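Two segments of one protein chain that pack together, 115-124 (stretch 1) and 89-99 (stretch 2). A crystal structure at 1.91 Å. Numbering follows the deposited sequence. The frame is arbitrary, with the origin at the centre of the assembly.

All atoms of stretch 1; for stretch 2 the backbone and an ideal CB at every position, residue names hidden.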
# COMPACT_ATOMS: atom_id res chain seq x y z
N ARG B 115 22.71 -6.00 18.89
CA ARG B 115 22.98 -5.59 20.26
C ARG B 115 23.54 -4.18 20.40
O ARG B 115 23.47 -3.59 21.48
CB ARG B 115 23.90 -6.62 20.93
CG ARG B 115 23.17 -7.90 21.34
CD ARG B 115 24.12 -8.98 21.84
NE ARG B 115 23.39 -10.07 22.49
CZ ARG B 115 23.95 -11.22 22.87
NH1 ARG B 115 25.24 -11.44 22.66
NH2 ARG B 115 23.21 -12.15 23.46
N LYS B 116 24.09 -3.63 19.32
CA LYS B 116 24.63 -2.27 19.35
C LYS B 116 23.50 -1.26 19.38
O LYS B 116 23.72 -0.07 19.56
CB LYS B 116 25.53 -2.01 18.14
CG LYS B 116 26.89 -2.66 18.24
CD LYS B 116 27.64 -2.13 19.44
CE LYS B 116 28.93 -2.89 19.66
NZ LYS B 116 29.67 -2.37 20.84
N GLY B 117 22.28 -1.75 19.18
CA GLY B 117 21.11 -0.90 19.25
C GLY B 117 20.83 0.15 18.20
O GLY B 117 19.93 0.97 18.39
N LYS B 118 21.56 0.16 17.09
CA LYS B 118 21.30 1.15 16.05
C LYS B 118 20.34 0.59 15.01
O LYS B 118 19.32 -0.01 15.36
CB LYS B 118 22.61 1.61 15.40
CG LYS B 118 23.59 2.20 16.40
CD LYS B 118 22.91 3.26 17.25
CE LYS B 118 23.79 3.68 18.41
NZ LYS B 118 23.10 4.70 19.27
N THR B 119 20.64 0.78 13.73
CA THR B 119 19.77 0.27 12.68
C THR B 119 20.38 -0.92 11.97
O THR B 119 21.54 -0.89 11.55
CB THR B 119 19.42 1.37 11.65
OG1 THR B 119 18.79 2.47 12.32
CG2 THR B 119 18.46 0.84 10.59
N VAL B 120 19.59 -1.99 11.85
CA VAL B 120 20.04 -3.20 11.18
C VAL B 120 19.08 -3.61 10.08
O VAL B 120 17.90 -3.88 10.34
CB VAL B 120 20.16 -4.38 12.18
CG1 VAL B 120 20.67 -5.63 11.47
CG2 VAL B 120 21.09 -4.00 13.33
N ALA B 121 19.57 -3.62 8.85
CA ALA B 121 18.75 -4.05 7.71
C ALA B 121 19.05 -5.55 7.66
O ALA B 121 20.18 -5.96 7.39
CB ALA B 121 19.22 -3.34 6.42
N LEU B 122 18.03 -6.36 7.93
CA LEU B 122 18.21 -7.81 7.99
C LEU B 122 17.88 -8.61 6.74
O LEU B 122 16.74 -8.63 6.28
CB LEU B 122 17.40 -8.37 9.16
CG LEU B 122 17.46 -9.89 9.40
CD1 LEU B 122 18.89 -10.31 9.67
CD2 LEU B 122 16.57 -10.26 10.58
N ALA B 123 18.90 -9.28 6.20
CA ALA B 123 18.75 -10.12 5.02
C ALA B 123 18.99 -11.58 5.40
O ALA B 123 18.37 -12.49 4.84
CB ALA B 123 19.75 -9.68 3.95
N ASN B 124 19.88 -11.82 6.36
CA ASN B 124 20.17 -13.18 6.83
C ASN B 124 18.88 -13.85 7.31
O ASN B 124 18.19 -13.32 8.18
CB ASN B 124 21.20 -13.13 7.98
CG ASN B 124 21.41 -14.49 8.63
OD1 ASN B 124 20.69 -14.87 9.56
ND2 ASN B 124 22.40 -15.23 8.15
N UNK B 89 33.86 -6.59 13.33
CA UNK B 89 33.48 -5.60 12.33
C UNK B 89 32.06 -5.12 12.60
O UNK B 89 31.77 -3.92 12.51
CB UNK B 89 33.60 -6.18 10.92
N UNK B 90 31.18 -6.05 12.95
CA UNK B 90 29.78 -5.74 13.23
C UNK B 90 29.63 -4.88 14.48
O UNK B 90 28.57 -4.28 14.70
CB UNK B 90 28.98 -7.03 13.39
N UNK B 91 30.67 -4.83 15.30
CA UNK B 91 30.64 -4.05 16.53
C UNK B 91 31.41 -2.74 16.41
O UNK B 91 31.59 -2.04 17.40
CB UNK B 91 31.21 -4.88 17.68
N UNK B 92 31.85 -2.40 15.20
CA UNK B 92 32.60 -1.17 15.01
C UNK B 92 31.77 0.11 15.20
O UNK B 92 32.32 1.21 15.21
CB UNK B 92 33.21 -1.17 13.61
N UNK B 93 30.46 -0.04 15.33
CA UNK B 93 29.62 1.12 15.58
C UNK B 93 28.81 1.78 14.46
O UNK B 93 28.27 2.86 14.66
CB UNK B 93 30.53 2.20 16.16
N UNK B 94 28.71 1.14 13.30
CA UNK B 94 27.95 1.71 12.19
C UNK B 94 26.51 2.01 12.60
O UNK B 94 25.87 1.20 13.26
CB UNK B 94 27.97 0.76 10.99
N UNK B 95 26.01 3.18 12.20
CA UNK B 95 24.63 3.52 12.54
C UNK B 95 23.69 2.64 11.73
O UNK B 95 22.58 2.33 12.17
CB UNK B 95 24.35 5.00 12.28
N UNK B 96 24.13 2.23 10.55
CA UNK B 96 23.31 1.40 9.69
C UNK B 96 24.12 0.18 9.27
O UNK B 96 25.22 0.32 8.73
CB UNK B 96 22.82 2.18 8.47
N UNK B 97 23.57 -1.00 9.52
CA UNK B 97 24.25 -2.24 9.19
C UNK B 97 23.42 -3.16 8.32
O UNK B 97 22.29 -3.51 8.67
CB UNK B 97 24.64 -2.97 10.47
N UNK B 98 23.98 -3.54 7.18
CA UNK B 98 23.30 -4.46 6.28
C UNK B 98 23.82 -5.84 6.69
O UNK B 98 25.00 -6.13 6.53
CB UNK B 98 23.56 -4.14 4.81
N UNK B 99 22.94 -6.66 7.25
CA UNK B 99 23.31 -8.00 7.69
C UNK B 99 22.97 -8.95 6.56
O UNK B 99 21.85 -9.45 6.48
CB UNK B 99 22.60 -8.39 8.99

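Position 89 lies in a helix, and its ideal CB has nothing of stretch 1 within 5.5 Å, so stretch 1 leaves the choice open; it is Ala89. Position 90 points sideways, equally free, and is Ala90.

At 91 the ideal CB sits 3.6 Å from Lys116 CE, beside an aliphatic lysine chain. A long flexible apolar residue would suit, as would an acid reaching for the amine. It is Met91, whose CB packs against CE of Lys116 at 3.6 Å.

Position 92 points away and tolerates many residues; it is Met92, whose N donates to Ala89 O within the turn. At 93, phi is 101°, and a CB would be jammed against the preceding carbonyl oxygen. Glycine is called for, and Gly93 is found. Position 94 points sideways with no neighbour near its CB; Ala94 is one of many possibilities. Its carbonyl accepts from water 1, which also donates to Thr119 O.

At 95 CA-to-CB points away, but Lys118 is near and a polar chain could turn back toward it. An acid or an amide would suit. Asp95 does turn back, yet OD1 stays 4.0 Å from Lys118 CD, and the lysine's end leads away. The backbone carries the firmer link: Thr119 N donates to Asp95 O at 2.9 Å, opening the parallel ladder.

Position 96 pairs with Thr119, its CB on the face that carries Thr119 and Ala121. Small side chains there leave room for a large apolar or aromatic group. Trp96 fills it: CZ2 lies 3.5 Å from Ala121 CB, and CD1 lies 3.5 Å from Thr119 CG2.

Position 97 turns to the other face, that of Val120, with its ideal CB 3.9 Å from Thr119 O. Beta-branched residues suit a strand here, valine as well as threonine. Thr97 adds a hydroxyl, whose OG1 lies 2.8 Å from the oxygen of water 1 in a hydrogen bond. Its backbone binds twice: N to Thr119 O at 2.9 Å, and O from Ala121 N at 2.7 Å.

Position 98 returns to the face of Ala121, where a medium or long apolar chain could cover that small methyl. Met98 bends so that CE reaches Ala121 CB at 3.9 Å.

At 99 the ideal CB is 4.2 Å from both Val120 CG1 and Leu122 CD1, and 3.8 Å from Ala121 O. A small apolar residue fits these close surroundings, and Ala99 touches both side chains. Its N donates to Ala121 O at 2.9 Å, while its O accepts from Ala123 N at 3.0 Å and Asn124 N at 3.1 Å.

Stretch 2 89-99: AAMMGADWTMA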
# COMPACT_ATOMS: atom_id res chain seq x y z
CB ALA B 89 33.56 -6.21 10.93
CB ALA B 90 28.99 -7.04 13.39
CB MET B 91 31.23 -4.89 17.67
CG MET B 91 30.42 -6.12 18.03
SD MET B 91 31.24 -7.15 19.26
CE MET B 91 30.92 -6.22 20.75
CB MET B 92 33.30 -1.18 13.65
CG MET B 92 34.46 -2.17 13.59
SD MET B 92 35.37 -2.14 12.04
CE MET B 92 36.38 -0.64 12.28
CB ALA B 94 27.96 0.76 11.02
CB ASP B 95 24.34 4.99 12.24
CG ASP B 95 22.97 5.43 12.72
OD1 ASP B 95 22.75 5.45 13.95
OD2 ASP B 95 22.10 5.74 11.87
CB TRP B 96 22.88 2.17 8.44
CG TRP B 96 21.86 1.46 7.61
CD1 TRP B 96 20.51 1.47 7.79
CD2 TRP B 96 22.11 0.67 6.45
NE1 TRP B 96 19.89 0.73 6.81
CE2 TRP B 96 20.85 0.23 5.97
CE3 TRP B 96 23.27 0.28 5.76
CZ2 TRP B 96 20.72 -0.58 4.83
CZ3 TRP B 96 23.14 -0.52 4.63
CH2 TRP B 96 21.87 -0.94 4.17
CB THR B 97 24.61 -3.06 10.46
OG1 THR B 97 25.47 -2.29 11.30
CG2 THR B 97 25.30 -4.38 10.09
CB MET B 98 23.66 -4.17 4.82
CG MET B 98 23.25 -5.27 3.84
SD MET B 98 21.50 -5.73 3.92
CE MET B 98 20.78 -4.39 3.02
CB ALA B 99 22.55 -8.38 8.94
O HOH W 1 23.93 -0.60 12.87
O HOH W 2 20.31 3.99 13.58
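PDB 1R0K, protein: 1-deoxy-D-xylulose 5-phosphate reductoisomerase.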